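Beta-N-acetylhexosaminidase (Thermotoga neapolitana, PDB 5BZA) probably hydrolyses terminal non-reducing N-acetyl-D-hexosamine residues of N-acetyl-beta-D-hexosaminides, as a member of glycosyl hydrolase family 3. Local coordinates at residues F428-P433 / H448-I453; E327-A332 / P452-K457. All blocks are in the same frame, centred on the assembly; numbering follows the deposited sequence.

Contact 1. Residues F428-P433 / H448-I453; sequences FIIRNP and HSTKPI. With CD (cadmium ion), chain M.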
loop_
_atom_site.group_PDB
_atom_site.type_symbol
_atom_site.label_atom_id
_atom_site.label_comp_id
_atom_site.label_asym_id
_atom_site.label_seq_id
_atom_site.Cartn_x
_atom_site.Cartn_y
_atom_site.Cartn_z
ATOM N N PHE B 428 -8.862 26.411 -11.994
ATOM C CA PHE B 428 -9.106 25.079 -11.481
ATOM C C PHE B 428 -9.424 25.221 -10.010
ATOM O O PHE B 428 -8.526 25.475 -9.199
ATOM C CB PHE B 428 -7.886 24.145 -11.705
ATOM C CG PHE B 428 -7.607 23.825 -13.159
ATOM C CD1 PHE B 428 -6.970 24.748 -13.983
ATOM C CD2 PHE B 428 -7.951 22.579 -13.696
ATOM C CE1 PHE B 428 -6.697 24.447 -15.336
ATOM C CE2 PHE B 428 -7.682 22.271 -15.051
ATOM C CZ PHE B 428 -7.064 23.208 -15.865
ATOM N N ILE B 429 -10.693 25.066 -9.652
ATOM C CA ILE B 429 -11.045 25.185 -8.245
ATOM C C ILE B 429 -10.966 23.827 -7.593
ATOM O O ILE B 429 -11.818 22.974 -7.803
ATOM C CB ILE B 429 -12.443 25.849 -8.011
ATOM C CG1 ILE B 429 -12.319 27.372 -8.193
ATOM C CG2 ILE B 429 -12.827 25.707 -6.545
ATOM C CD1 ILE B 429 -12.726 27.921 -9.535
ATOM N N ILE B 430 -9.898 23.630 -6.831
ATOM C CA ILE B 430 -9.529 22.287 -6.423
ATOM C C ILE B 430 -9.767 21.931 -4.960
ATOM O O ILE B 430 -9.624 20.776 -4.588
ATOM C CB ILE B 430 -8.049 22.002 -6.775
ATOM C CG1 ILE B 430 -7.098 22.907 -5.995
ATOM C CG2 ILE B 430 -7.848 22.113 -8.276
ATOM C CD1 ILE B 430 -5.626 22.527 -6.227
ATOM N N ARG B 431 -10.064 22.920 -4.121
ATOM C CA ARG B 431 -10.458 22.644 -2.739
ATOM C C ARG B 431 -11.900 23.043 -2.520
ATOM O O ARG B 431 -12.816 22.281 -2.815
ATOM C CB ARG B 431 -9.575 23.360 -1.738
ATOM C CG ARG B 431 -8.262 22.732 -1.604
ATOM C CD ARG B 431 -7.788 22.881 -0.216
ATOM N NE ARG B 431 -8.789 22.277 0.655
ATOM C CZ ARG B 431 -8.551 21.881 1.899
ATOM N NH1 ARG B 431 -7.323 21.985 2.405
ATOM N NH2 ARG B 431 -9.533 21.365 2.630
ATOM N N ASN B 432 -12.083 24.233 -1.953
ATOM C CA ASN B 432 -13.392 24.753 -1.621
ATOM C C ASN B 432 -14.192 25.118 -2.864
ATOM O O ASN B 432 -13.941 26.150 -3.480
ATOM C CB ASN B 432 -13.209 25.965 -0.699
ATOM C CG ASN B 432 -14.532 26.536 -0.207
ATOM O OD1 ASN B 432 -15.585 25.875 -0.290
ATOM N ND2 ASN B 432 -14.473 27.740 0.387
ATOM N N PRO B 433 -15.186 24.293 -3.232
ATOM C CA PRO B 433 -15.863 24.562 -4.508
ATOM C C PRO B 433 -16.727 25.844 -4.461
ATOM O O PRO B 433 -17.184 26.320 -5.508
ATOM C CB PRO B 433 -16.713 23.296 -4.726
ATOM C CG PRO B 433 -17.020 22.831 -3.373
ATOM C CD PRO B 433 -15.759 23.113 -2.559
ATOM N N HIS B 448 -13.277 19.059 -7.133
ATOM C CA HIS B 448 -13.699 18.579 -5.818
ATOM C C HIS B 448 -12.595 17.835 -5.066
ATOM O O HIS B 448 -12.863 17.202 -4.036
ATOM C CB HIS B 448 -14.949 17.694 -5.911
ATOM C CG HIS B 448 -16.139 18.391 -6.495
ATOM N ND1 HIS B 448 -16.547 18.206 -7.798
ATOM C CD2 HIS B 448 -16.978 19.317 -5.963
ATOM C CE1 HIS B 448 -17.615 18.953 -8.035
ATOM N NE2 HIS B 448 -17.882 19.645 -6.946
ATOM N N SER B 449 -11.351 17.984 -5.534
ATOM C CA SER B 449 -10.230 17.288 -4.920
ATOM C C SER B 449 -8.862 17.828 -5.367
ATOM O O SER B 449 -8.697 18.260 -6.497
ATOM C CB SER B 449 -10.299 15.787 -5.246
ATOM O OG SER B 449 -9.200 15.131 -4.648
ATOM N N THR B 450 -7.885 17.779 -4.470
ATOM C CA THR B 450 -6.527 18.143 -4.819
ATOM C C THR B 450 -5.744 16.928 -5.385
ATOM O O THR B 450 -4.577 17.051 -5.735
ATOM C CB THR B 450 -5.797 18.713 -3.598
ATOM O OG1 THR B 450 -5.886 17.764 -2.523
ATOM C CG2 THR B 450 -6.449 20.051 -3.136
ATOM N N LYS B 451 -6.370 15.756 -5.438
ATOM C CA LYS B 451 -5.645 14.532 -5.809
ATOM C C LYS B 451 -5.179 14.463 -7.257
ATOM O O LYS B 451 -5.894 14.896 -8.189
ATOM C CB LYS B 451 -6.481 13.276 -5.548
ATOM C CG LYS B 451 -6.747 13.004 -4.127
ATOM C CD LYS B 451 -5.507 13.161 -3.282
ATOM C CE LYS B 451 -5.814 12.674 -1.912
ATOM N NZ LYS B 451 -4.809 13.047 -0.895
ATOM N N PRO B 452 -3.969 13.896 -7.452
ATOM C CA PRO B 452 -3.404 13.695 -8.792
ATOM C C PRO B 452 -4.391 13.060 -9.736
ATOM O O PRO B 452 -4.556 13.571 -10.843
ATOM C CB PRO B 452 -2.204 12.763 -8.537
ATOM C CG PRO B 452 -1.717 13.157 -7.184
ATOM C CD PRO B 452 -2.998 13.579 -6.386
ATOM N N ILE B 453 -5.091 12.014 -9.314
ATOM C CA ILE B 453 -5.998 11.384 -10.245
ATOM C C ILE B 453 -7.079 12.374 -10.693
ATOM O O ILE B 453 -7.486 12.343 -11.858
ATOM C CB ILE B 453 -6.661 10.097 -9.662
ATOM C CG1 ILE B 453 -7.578 9.461 -10.716
ATOM C CG2 ILE B 453 -7.481 10.391 -8.398
ATOM C CD1 ILE B 453 -6.880 9.105 -12.024
HETATM CD CD CD M . -20.012 21.304 -6.639
#
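The closest approach between side chains of the two segments is that of CG2 of Thr-450 to CG of Arg-431, 3.6 Å, the two running alongside each other in the same direction. CG2 of Thr-450 also lies 4.0 Å from CD1 of Ile-430, whose chain crosses it at about a right angle. With chi1 at 54°, Thr-450 turns CG2 toward these aliphatic carbons while OG1 bonds to Asp-366, so its two branches serve an apolar and a polar neighbour at once. The carbonyl O of Ile-430 packs against Ser-449 without a bond. At the other end, CB of Pro-433 approaches CD2 of the His-448 ring obliquely at 4.2 Å. A cadmium ion sits at the edge of this ring, in its plane, 2.7 Å from NE2, while ND1 bonds to the carbonyl O of Ala-332 and so fixes the ring's rotation. An alanine in place of His-448 would remove the NE2 ligand, the ND1 bond and the ring beside Pro-433, and would probably weaken metal binding and the tie to the end of helix 323-331. Behind this shell, Ser-449 OG accepts from N of Lys-451 at 3.0 Å, nearly straight at 165°, and hydrogen-bonds to the carbonyl O of Pro-79 of the second subunit. The arrangement is an ST turn leading through Lys-451, the N-cap, into helix 452-463, beside the C-terminal end of strand 425-429, and its histidine belongs with nearby Glu-334 to a zinc site seen in this protein.

Contact 2. Residues E327-A332 / P452-K457; sequences EVAERA and PISVYK. With CD (cadmium ion), chain S.
Two carboxylates and a guanidinium on helix 323-331 are the flat groups, gathered near one cadmium ion. Glu-327 binds it through OE1 at 2.7 Å, and its OE2 uses the anti lone pair to take NH1 of Arg-331, close to the guanidinium plane, in a very short salt bridge; Arg-54 adds a second bridge to OE2. Glu-330 lies near the ion without being a ligand in this model. With CG anti to the backbone N (chi1 174°) and an extended chain, it is met from above its plane by NZ of Lys-457, 3.2 Å from OE1. Lysine suits this place because its methylenes lie along the backbone and CB of Glu-330 before the ammonium reaches the acid. NZ also forms a salt bridge with Asp-47 and a hydrogen bond with Gln-460. Between the helices, whose axes approach to 8.5 Å at -49°, the small CB of Ala-329 meets CG1 of Ile-453 at 3.7 Å. Beside it, a water accepts from OG of Ser-454 and donates to the carbonyl O of Ala-329. Arginine and lysine charges would probably keep both glutamates ionised; both belong to a zinc site seen in this protein, although only Glu-327 holds the ion here.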
loop_
_atom_site.group_PDB
_atom_site.type_symbol
_atom_site.label_atom_id
_atom_site.label_comp_id
_atom_site.label_asym_id
_atom_site.label_seq_id
_atom_site.Cartn_x
_atom_site.Cartn_y
_atom_site.Cartn_z
ATOM N N GLU B 327 -12.723 6.336 -11.682
ATOM C CA GLU B 327 -14.077 6.599 -12.112
ATOM C C GLU B 327 -14.691 7.737 -11.289
ATOM O O GLU B 327 -15.301 8.663 -11.840
ATOM C CB GLU B 327 -14.917 5.338 -11.980
ATOM C CG GLU B 327 -16.307 5.494 -12.506
ATOM C CD GLU B 327 -16.362 5.563 -13.996
ATOM O OE1 GLU B 327 -15.280 5.524 -14.642
ATOM O OE2 GLU B 327 -17.493 5.710 -14.519
ATOM N N VAL B 328 -14.484 7.674 -9.978
ATOM C CA VAL B 328 -15.046 8.675 -9.078
ATOM C C VAL B 328 -14.438 9.999 -9.480
ATOM O O VAL B 328 -15.168 11.002 -9.652
ATOM C CB VAL B 328 -14.740 8.324 -7.583
ATOM C CG1 VAL B 328 -14.900 9.510 -6.640
ATOM C CG2 VAL B 328 -15.603 7.145 -7.127
ATOM N N ALA B 329 -13.112 9.986 -9.682
ATOM C CA ALA B 329 -12.389 11.218 -9.952
ATOM C C ALA B 329 -12.957 11.780 -11.229
ATOM O O ALA B 329 -13.204 12.997 -11.342
ATOM C CB ALA B 329 -10.884 10.973 -10.064
ATOM N N GLU B 330 -13.264 10.882 -12.159
ATOM C CA GLU B 330 -13.767 11.304 -13.466
ATOM C C GLU B 330 -15.153 11.973 -13.329
ATOM O O GLU B 330 -15.430 12.972 -13.973
ATOM C CB GLU B 330 -13.775 10.108 -14.441
ATOM C CG GLU B 330 -14.398 10.377 -15.798
ATOM C CD GLU B 330 -14.030 9.356 -16.919
ATOM O OE1 GLU B 330 -13.120 8.460 -16.797
ATOM O OE2 GLU B 330 -14.701 9.458 -17.970
ATOM N N ARG B 331 -16.016 11.427 -12.488
ATOM C CA ARG B 331 -17.406 11.848 -12.507
ATOM C C ARG B 331 -17.631 13.126 -11.637
ATOM O O ARG B 331 -18.620 13.827 -11.777
ATOM C CB ARG B 331 -18.252 10.646 -12.062
ATOM C CG ARG B 331 -18.484 9.703 -13.228
ATOM C CD ARG B 331 -18.628 8.250 -12.863
ATOM N NE ARG B 331 -19.985 7.828 -12.616
ATOM C CZ ARG B 331 -20.554 6.740 -13.123
ATOM N NH1 ARG B 331 -19.881 5.929 -13.922
ATOM N NH2 ARG B 331 -21.810 6.464 -12.817
ATOM N N ALA B 332 -16.659 13.468 -10.791
ATOM C CA ALA B 332 -16.802 14.626 -9.926
ATOM C C ALA B 332 -16.269 15.903 -10.564
ATOM O O ALA B 332 -16.176 16.960 -9.906
ATOM C CB ALA B 332 -16.107 14.385 -8.613
ATOM N N PRO B 452 -3.969 13.896 -7.452
ATOM C CA PRO B 452 -3.404 13.695 -8.792
ATOM C C PRO B 452 -4.391 13.060 -9.736
ATOM O O PRO B 452 -4.556 13.571 -10.843
ATOM C CB PRO B 452 -2.204 12.763 -8.537
ATOM C CG PRO B 452 -1.717 13.157 -7.184
ATOM C CD PRO B 452 -2.998 13.579 -6.386
ATOM N N ILE B 453 -5.091 12.014 -9.314
ATOM C CA ILE B 453 -5.998 11.384 -10.245
ATOM C C ILE B 453 -7.079 12.374 -10.693
ATOM O O ILE B 453 -7.486 12.343 -11.858
ATOM C CB ILE B 453 -6.661 10.097 -9.662
ATOM C CG1 ILE B 453 -7.578 9.461 -10.716
ATOM C CG2 ILE B 453 -7.481 10.391 -8.398
ATOM C CD1 ILE B 453 -6.880 9.105 -12.024
ATOM N N SER B 454 -7.499 13.276 -9.791
ATOM C CA SER B 454 -8.536 14.286 -10.106
ATOM C C SER B 454 -8.073 15.381 -11.080
ATOM O O SER B 454 -8.795 15.793 -11.990
ATOM C CB SER B 454 -9.031 14.950 -8.815
ATOM O OG SER B 454 -9.929 14.112 -8.146
ATOM N N VAL B 455 -6.880 15.896 -10.817
ATOM C CA VAL B 455 -6.234 16.830 -11.718
ATOM C C VAL B 455 -6.053 16.207 -13.118
ATOM O O VAL B 455 -6.440 16.788 -14.134
ATOM C CB VAL B 455 -4.902 17.249 -11.115
ATOM C CG1 VAL B 455 -4.138 18.175 -12.048
ATOM C CG2 VAL B 455 -5.156 17.887 -9.772
ATOM N N TYR B 456 -5.534 14.975 -13.136
ATOM C CA TYR B 456 -5.362 14.174 -14.360
ATOM C C TYR B 456 -6.694 14.115 -15.096
ATOM O O TYR B 456 -6.791 14.432 -16.300
ATOM C CB TYR B 456 -4.861 12.772 -13.965
ATOM C CG TYR B 456 -4.783 11.705 -15.032
ATOM C CD1 TYR B 456 -5.922 11.018 -15.454
ATOM C CD2 TYR B 456 -3.551 11.331 -15.563
ATOM C CE1 TYR B 456 -5.840 10.007 -16.414
ATOM C CE2 TYR B 456 -3.448 10.313 -16.517
ATOM C CZ TYR B 456 -4.594 9.647 -16.930
ATOM O OH TYR B 456 -4.489 8.647 -17.863
ATOM N N LYS B 457 -7.750 13.788 -14.358
ATOM C CA LYS B 457 -9.053 13.686 -14.997
ATOM C C LYS B 457 -9.559 15.053 -15.479
ATOM O O LYS B 457 -10.248 15.141 -16.503
ATOM C CB LYS B 457 -10.075 13.059 -14.050
ATOM C CG LYS B 457 -9.914 11.561 -13.915
ATOM C CD LYS B 457 -10.092 10.873 -15.276
ATOM C CE LYS B 457 -9.647 9.419 -15.257
ATOM N NZ LYS B 457 -9.962 8.729 -16.532
HETATM CD CD CD S . -16.034 6.621 -16.987
HETATM O O HOH W 1 -12.333 14.483 -9.188
#

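Both contacts are buried, and both use helix 452-463, sharing Pro-452 and Ile-453. Contact 1 leads into the start of that helix from the C-terminal end of an inner strand of the mixed sheet, whereas contact 2 sets its first turns against helix 323-331. Their chemistry differs accordingly: across 428-433 and 448-453 the touching is apolar, with most polar ends finding partners outside the segments, while 327-332 and 452-457 are joined by a small apolar core flanked by a salt bridge and a bridging water. Each carries a cadmium ion at one side. A hydrogen bond from the histidine of contact 1 to the end of helix 323-331 joins the two, and both also touch the second subunit.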